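Local coordinates for protein ElaA (Pseudomonas aeruginosa, PDB 1XEB) that probably transfers an acyl group, most likely acetyl, from acyl-coenzyme A to an amine, as a GNAT-family N-acyltransferase of the ElaA type, at residues A[20-23]-A[24-27]; A[103-106]-A[107-111]; A[53-57]-A[58-62]. All coordinates share one frame; numbering follows the deposited sequence.

Contact 1: A[20-23]-A[24-27]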
loop_
_atom_site.group_PDB
_atom_site.type_symbol
_atom_site.label_atom_id
_atom_site.label_comp_id
_atom_site.label_asym_id
_atom_site.label_seq_id
_atom_site.Cartn_x
_atom_site.Cartn_y
_atom_site.Cartn_z
ATOM N N ALA A 20 6.423 10.927 8.556
ATOM C CA ALA A 20 7.194 10.470 7.398
ATOM C C ALA A 20 6.357 9.774 6.343
ATOM O O ALA A 20 6.432 10.117 5.165
ATOM C CB ALA A 20 8.327 9.552 7.842
ATOM N N LEU A 21 5.553 8.803 6.763
ATOM C CA LEU A 21 4.735 8.069 5.809
ATOM C C LEU A 21 3.657 8.959 5.165
ATOM O O LEU A 21 3.296 8.754 4.011
ATOM C CB LEU A 21 4.113 6.829 6.477
ATOM C CG LEU A 21 2.915 6.975 7.429
ATOM C CD1 LEU A 21 1.608 6.922 6.649
ATOM C CD2 LEU A 21 2.948 5.843 8.439
ATOM N N LEU A 22 3.142 9.951 5.886
ATOM C CA LEU A 22 2.137 10.808 5.274
ATOM C C LEU A 22 2.835 11.771 4.321
ATOM O O LEU A 22 2.290 12.182 3.288
ATOM C CB LEU A 22 1.353 11.583 6.332
ATOM C CG LEU A 22 0.340 10.761 7.142
ATOM C CD1 LEU A 22 -0.346 11.662 8.189
ATOM C CD2 LEU A 22 -0.693 10.143 6.190
ATOM N N GLN A 23 4.064 12.122 4.658
ATOM C CA GLN A 23 4.798 13.035 3.809
ATOM C C GLN A 23 5.202 12.381 2.487
ATOM O O GLN A 23 5.220 13.039 1.440
ATOM C CB GLN A 23 6.027 13.522 4.542
ATOM C CG GLN A 23 6.653 14.706 3.878
ATOM C CD GLN A 23 8.090 14.453 3.587
ATOM O OE1 GLN A 23 8.500 14.392 2.421
ATOM N NE2 GLN A 23 8.882 14.285 4.650
ATOM N N LEU A 24 5.530 11.090 2.531
ATOM C CA LEU A 24 5.925 10.382 1.312
ATOM C C LEU A 24 4.695 10.193 0.426
ATOM O O LEU A 24 4.732 10.398 -0.797
ATOM C CB LEU A 24 6.529 9.020 1.660
ATOM C CG LEU A 24 6.889 8.128 0.462
ATOM C CD1 LEU A 24 7.835 8.859 -0.478
ATOM C CD2 LEU A 24 7.518 6.839 0.964
ATOM N N ARG A 25 3.590 9.825 1.065
ATOM C CA ARG A 25 2.336 9.593 0.358
ATOM C C ARG A 25 1.831 10.849 -0.339
ATOM O O ARG A 25 1.338 10.794 -1.479
ATOM C CB ARG A 25 1.293 9.050 1.341
ATOM C CG ARG A 25 1.409 7.551 1.556
ATOM C CD ARG A 25 0.647 7.078 2.781
ATOM N NE ARG A 25 -0.688 7.669 2.902
ATOM C CZ ARG A 25 -1.523 7.361 3.879
ATOM N NH1 ARG A 25 -2.725 7.935 3.953
ATOM N NH2 ARG A 25 -1.151 6.459 4.780
ATOM N N THR A 26 1.976 11.982 0.336
ATOM C CA THR A 26 1.528 13.249 -0.214
ATOM C C THR A 26 2.419 13.650 -1.375
ATOM O O THR A 26 1.947 14.125 -2.422
ATOM C CB THR A 26 1.581 14.366 0.843
ATOM O OG1 THR A 26 0.698 14.052 1.923
ATOM C CG2 THR A 26 1.169 15.679 0.232
ATOM N N GLU A 27 3.719 13.454 -1.184
ATOM C CA GLU A 27 4.680 13.813 -2.211
ATOM C C GLU A 27 4.390 13.101 -3.523
ATOM O O GLU A 27 4.464 13.706 -4.585
ATOM C CB GLU A 27 6.086 13.484 -1.733
ATOM C CG GLU A 27 7.179 13.700 -2.771
ATOM C CD GLU A 27 8.546 13.386 -2.202
ATOM O OE1 GLU A 27 9.096 14.249 -1.477
ATOM O OE2 GLU A 27 9.056 12.266 -2.458
#
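L24 sits one turn above A20 and hands its backbone N to A20 O at 2.9 Å; its side chain packs on L60 of strand 59-67. R25 comes next and carries most of the side-chain contact. Its N reaches L21 O, and its chain runs alongside both L21 and L22. The bend at chi3 (44°) turns the guanidinium back along the helix, where L22 CD2 lies over the centre of one face, 3.7 Å from R25 CZ. L21 CD1 approaches obliquely, 3.4 Å from R25 NH2. Leucine methyls thus shelter a charged group whose strongest polar partner is E39, with D44 as a second carboxylate; the two acids probably balance its charge, with R80 close by. T26 follows, and its OG1, placed anti to the carbonyl carbon (chi1 -62°), bonds L22 O at 2.8 Å. T26 N donates to the same oxygen at 3.0 Å, from the opposite face of the carbonyl plane, so two donors grip L22 O. E27 closes the series with N on Q23 O, while its carboxylate stands obliquely across from the Q23 amide. This is an i to i+4 ladder within an amphipathic alpha-helix, whose L21 and L24 side packs on the sheet of the GNAT fold.

Contact 2: A[103-106]-A[107-111]; sequences AAER and LWLDT
W108 lays its six-membered ring beside A104 one turn earlier, so that the ring edge, at CE3, comes 3.9 Å from A104 CA, which lies near the ring plane. The arrangement is the C-terminal end of helix 92-108, the helix of a beta-alpha-beta unit that runs from strand 76-83 to strand 113-118. The indole is carried there with CG anti to the carbonyl carbon (chi1 -54°), and L107 CB of its own neighbour stands over one face of the ring, offset toward the rim. W108 and A104 both pack on V76 of strand 76-83, with P69 adding to the cover of the indole, so this side of the helix end is turned to the sheet.

The last helical turns are held by backbone bonds from L107 N to A103 O, 2.8 Å and fairly straight at 166°, and from W108 N to A104 O. One residue further the ladder fails: L109 N is 3.1 Å from E105 O, but the angle is too poor for a hydrogen bond.

On the exposed flank the side chains pair more loosely. E105 and L109 lie side by side, with L109 CD1 3.7 Å from E105 OE2, a methyl against a carboxylate oxygen. R106 runs alongside L107, its chain bent at chi3 so that L107 CG comes over one face of the guanidinium.

A type II beta turn from W108 to T111 then leads the chain toward strand 113-118. T111 OG1 donates to W108 O at 2.6 Å, approaching from above the carbonyl plane, 41° out of it.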
loop_
_atom_site.group_PDB
_atom_site.type_symbol
_atom_site.label_atom_id
_atom_site.label_comp_id
_atom_site.label_asym_id
_atom_site.label_seq_id
_atom_site.Cartn_x
_atom_site.Cartn_y
_atom_site.Cartn_z
ATOM N N ALA A 103 3.172 -10.331 5.225
ATOM C CA ALA A 103 2.605 -9.688 6.409
ATOM C C ALA A 103 1.127 -10.084 6.564
ATOM O O ALA A 103 0.665 -10.413 7.663
ATOM C CB ALA A 103 2.745 -8.178 6.282
ATOM N N ALA A 104 0.399 -10.049 5.447
ATOM C CA ALA A 104 -1.012 -10.414 5.421
ATOM C C ALA A 104 -1.178 -11.859 5.909
ATOM O O ALA A 104 -2.078 -12.171 6.697
ATOM C CB ALA A 104 -1.562 -10.277 3.995
ATOM N N GLU A 105 -0.289 -12.722 5.425
ATOM C CA GLU A 105 -0.274 -14.131 5.765
ATOM C C GLU A 105 -0.043 -14.304 7.270
ATOM O O GLU A 105 -0.743 -15.058 7.941
ATOM C CB GLU A 105 0.837 -14.813 4.961
ATOM C CG GLU A 105 1.323 -16.136 5.498
ATOM C CD GLU A 105 0.953 -17.298 4.607
ATOM O OE1 GLU A 105 1.768 -18.248 4.514
ATOM O OE2 GLU A 105 -0.152 -17.266 4.008
ATOM N N ARG A 106 0.944 -13.580 7.784
ATOM C CA ARG A 106 1.295 -13.623 9.196
ATOM C C ARG A 106 0.159 -13.095 10.069
ATOM O O ARG A 106 -0.219 -13.729 11.048
ATOM C CB ARG A 106 2.551 -12.779 9.426
ATOM C CG ARG A 106 3.242 -12.961 10.771
ATOM C CD ARG A 106 4.406 -11.978 10.911
ATOM N NE ARG A 106 3.980 -10.693 11.464
ATOM C CZ ARG A 106 4.145 -9.515 10.869
ATOM N NH1 ARG A 106 4.735 -9.428 9.674
ATOM N NH2 ARG A 106 3.723 -8.415 11.477
ATOM N N LEU A 107 -0.396 -11.943 9.698
ATOM C CA LEU A 107 -1.469 -11.303 10.474
ATOM C C LEU A 107 -2.872 -11.876 10.303
ATOM O O LEU A 107 -3.595 -12.071 11.274
ATOM C CB LEU A 107 -1.511 -9.797 10.161
ATOM C CG LEU A 107 -0.260 -8.958 10.508
ATOM C CD1 LEU A 107 -0.384 -7.563 9.931
ATOM C CD2 LEU A 107 -0.088 -8.894 12.030
ATOM N N TRP A 108 -3.258 -12.158 9.069
ATOM C CA TRP A 108 -4.593 -12.659 8.805
ATOM C C TRP A 108 -4.564 -13.915 7.937
ATOM O O TRP A 108 -5.223 -13.989 6.893
ATOM C CB TRP A 108 -5.383 -11.545 8.131
ATOM C CG TRP A 108 -5.359 -10.259 8.924
ATOM C CD1 TRP A 108 -6.071 -9.985 10.060
ATOM C CD2 TRP A 108 -4.621 -9.061 8.619
ATOM N NE1 TRP A 108 -5.831 -8.695 10.472
ATOM C CE2 TRP A 108 -4.945 -8.107 9.609
ATOM C CE3 TRP A 108 -3.724 -8.704 7.605
ATOM C CZ2 TRP A 108 -4.401 -6.812 9.615
ATOM C CZ3 TRP A 108 -3.183 -7.413 7.606
ATOM C CH2 TRP A 108 -3.526 -6.484 8.608
ATOM N N LEU A 109 -3.789 -14.897 8.388
ATOM C CA LEU A 109 -3.630 -16.158 7.682
ATOM C C LEU A 109 -4.886 -16.584 6.932
ATOM O O LEU A 109 -6.000 -16.503 7.458
ATOM C CB LEU A 109 -3.226 -17.260 8.659
ATOM C CG LEU A 109 -3.061 -18.638 8.006
ATOM C CD1 LEU A 109 -1.915 -18.595 7.003
ATOM C CD2 LEU A 109 -2.793 -19.689 9.079
ATOM N N ASP A 110 -4.693 -17.018 5.689
ATOM C CA ASP A 110 -5.784 -17.481 4.838
ATOM C C ASP A 110 -6.880 -16.474 4.532
ATOM O O ASP A 110 -7.988 -16.865 4.157
ATOM C CB ASP A 110 -6.417 -18.744 5.427
ATOM C CG ASP A 110 -5.495 -19.948 5.352
ATOM O OD1 ASP A 110 -5.849 -21.001 5.924
ATOM O OD2 ASP A 110 -4.419 -19.844 4.722
ATOM N N THR A 111 -6.594 -15.187 4.699
ATOM C CA THR A 111 -7.581 -14.166 4.372
ATOM C C THR A 111 -7.177 -13.616 3.013
ATOM O O THR A 111 -6.036 -13.188 2.829
ATOM C CB THR A 111 -7.565 -13.019 5.384
ATOM O OG1 THR A 111 -7.764 -13.544 6.702
ATOM C CG2 THR A 111 -8.657 -12.014 5.059
#

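Contact 3: A[53-57]-A[58-62]; sequences MAWRD and GQLLA
L60 crosses one face of the W55 indole obliquely, and this pair is the heart of the packed side. L60 CB stands 4.2 Å from the centroid of the W55 six-membered ring, almost on the ring normal, a CH-pi contact, while L60 CG lies over the same face of the indole, offset toward the rim, 4.0 Å from W55 CE2. M53, a selenomethionine, crosses L60 at about a right angle; the bend at chi3 (82°) brings its CE to 3.6 Å from L60 CD1. Helix 15-32 closes over this cluster, with A20 on W55 and L21 and L24 on L60. On the other face of the hairpin the methyls of A54 and A62 meet, CB to CB 4.0 Å apart, and L92 and L96 of helix 92-108 pack on A62.

The end near the turn is looser and open to solvent. R56 arches across L61, its guanidinium lying with one face over L61 CD1, while NE makes a long salt bridge to D57 OD2. Q59, D57 and G58 are exposed, although the W55 edge still comes down on the turn, with CZ3 3.3 Å from G58 O. R56 and Q59 form a hydrogen-bonded pair: R56 N to Q59 O lies in the carbonyl plane, whereas Q59 N reaches R56 O at 3.1 Å from well above it. D57 and G58, both with positive phi, occupy the middle of the type I' turn.

Past W55 and L60, moving away from the turn, the register slips by one residue: A54 N bonds A62 O, and A54 O accepts from L61 N, so L61 and A62 both face A54. This is a classic beta bulge in a beta hairpin closed by a two-residue type I' turn, part of the antiparallel arm of the GNAT sheet.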
loop_
_atom_site.group_PDB
_atom_site.type_symbol
_atom_site.label_atom_id
_atom_site.label_comp_id
_atom_site.label_asym_id
_atom_site.label_seq_id
_atom_site.Cartn_x
_atom_site.Cartn_y
_atom_site.Cartn_z
HETATM N N MSE A 53 7.124 -0.240 6.119
HETATM C CA MSE A 53 8.062 0.815 5.774
HETATM C C MSE A 53 9.474 0.288 5.520
HETATM O O MSE A 53 9.928 -0.651 6.168
HETATM C CB MSE A 53 8.115 1.848 6.906
HETATM C CG MSE A 53 6.786 2.498 7.249
HETATM SE SE MSE A 53 6.815 3.471 8.957
HETATM C CE MSE A 53 7.602 5.104 8.345
ATOM N N ALA A 54 10.150 0.901 4.557
ATOM C CA ALA A 54 11.523 0.556 4.220
ATOM C C ALA A 54 12.306 1.860 4.372
ATOM O O ALA A 54 12.018 2.856 3.701
ATOM C CB ALA A 54 11.613 0.033 2.795
ATOM N N TRP A 55 13.278 1.844 5.283
ATOM C CA TRP A 55 14.113 3.010 5.569
ATOM C C TRP A 55 15.583 2.881 5.144
ATOM O O TRP A 55 16.123 1.778 5.054
ATOM C CB TRP A 55 14.081 3.301 7.061
ATOM C CG TRP A 55 12.781 3.786 7.573
ATOM C CD1 TRP A 55 11.668 3.047 7.825
ATOM C CD2 TRP A 55 12.476 5.128 7.967
ATOM N NE1 TRP A 55 10.684 3.844 8.363
ATOM C CE2 TRP A 55 11.156 5.127 8.459
ATOM C CE3 TRP A 55 13.192 6.331 7.953
ATOM C CZ2 TRP A 55 10.538 6.285 8.935
ATOM C CZ3 TRP A 55 12.575 7.482 8.427
ATOM C CH2 TRP A 55 11.265 7.452 8.911
ATOM N N ARG A 56 16.221 4.024 4.897
ATOM C CA ARG A 56 17.635 4.077 4.535
ATOM C C ARG A 56 18.181 5.456 4.887
ATOM O O ARG A 56 17.778 6.467 4.299
ATOM C CB ARG A 56 17.851 3.824 3.043
ATOM C CG ARG A 56 19.311 3.507 2.671
ATOM C CD ARG A 56 19.582 3.692 1.179
ATOM N NE ARG A 56 19.493 5.099 0.775
ATOM C CZ ARG A 56 19.435 5.526 -0.486
ATOM N NH1 ARG A 56 19.358 6.824 -0.749
ATOM N NH2 ARG A 56 19.446 4.657 -1.487
ATOM N N ASP A 57 19.085 5.491 5.864
ATOM C CA ASP A 57 19.722 6.732 6.299
ATOM C C ASP A 57 18.736 7.848 6.653
ATOM O O ASP A 57 18.825 8.950 6.117
ATOM C CB ASP A 57 20.693 7.231 5.210
ATOM C CG ASP A 57 21.815 6.228 4.907
ATOM O OD1 ASP A 57 22.507 5.793 5.860
ATOM O OD2 ASP A 57 22.013 5.877 3.718
ATOM N N GLY A 58 17.799 7.559 7.550
ATOM C CA GLY A 58 16.837 8.571 7.957
ATOM C C GLY A 58 15.720 8.898 6.971
ATOM O O GLY A 58 14.795 9.640 7.302
ATOM N N GLN A 59 15.793 8.340 5.765
ATOM C CA GLN A 59 14.770 8.583 4.739
ATOM C C GLN A 59 13.841 7.373 4.527
ATOM O O GLN A 59 14.297 6.224 4.496
ATOM C CB GLN A 59 15.449 8.919 3.406
ATOM C CG GLN A 59 16.310 10.175 3.437
ATOM C CD GLN A 59 15.473 11.409 3.700
ATOM O OE1 GLN A 59 14.641 11.810 2.855
ATOM N NE2 GLN A 59 15.665 12.022 4.870
ATOM N N LEU A 60 12.544 7.647 4.375
ATOM C CA LEU A 60 11.557 6.599 4.113
ATOM C C LEU A 60 11.519 6.483 2.586
ATOM O O LEU A 60 11.100 7.413 1.901
ATOM C CB LEU A 60 10.174 7.012 4.630
ATOM C CG LEU A 60 9.225 5.897 5.074
ATOM C CD1 LEU A 60 7.771 6.355 4.935
ATOM C CD2 LEU A 60 9.466 4.678 4.231
ATOM N N LEU A 61 11.957 5.354 2.045
ATOM C CA LEU A 61 11.987 5.209 0.594
ATOM C C LEU A 61 10.826 4.433 -0.022
ATOM O O LEU A 61 10.517 4.595 -1.206
ATOM C CB LEU A 61 13.311 4.578 0.165
ATOM C CG LEU A 61 14.608 5.289 0.573
ATOM C CD1 LEU A 61 15.771 4.591 -0.130
ATOM C CD2 LEU A 61 14.573 6.773 0.201
ATOM N N ALA A 62 10.181 3.589 0.776
ATOM C CA ALA A 62 9.064 2.811 0.272
ATOM C C ALA A 62 8.078 2.578 1.388
ATOM O O ALA A 62 8.470 2.426 2.558
ATOM C CB ALA A 62 9.543 1.470 -0.286
#

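In the fold
Contacts 1 and 3 are joined directly, with centres about 12 Å apart on the same side of the chain's centre. Helix 15-32 lies over the hairpin of strands 50-56 and 59-67: L21 CA touches L60 CD1 at 3.6 Å, and A20 CB meets W55 CH2 at 3.8 Å. Contact 2 stands apart at the far end of helix 92-108, its centre about 26 Å from that of contact 1 and 24 Å from that of contact 3, with nearest atoms about 14 and 9 Å away. The N-terminal part of that helix nevertheless reaches the A54 and A62 face of contact 3. The two helices therefore meet the hairpin on different faces. None of the three contacts can be assigned to the acyl-CoA site from this geometry.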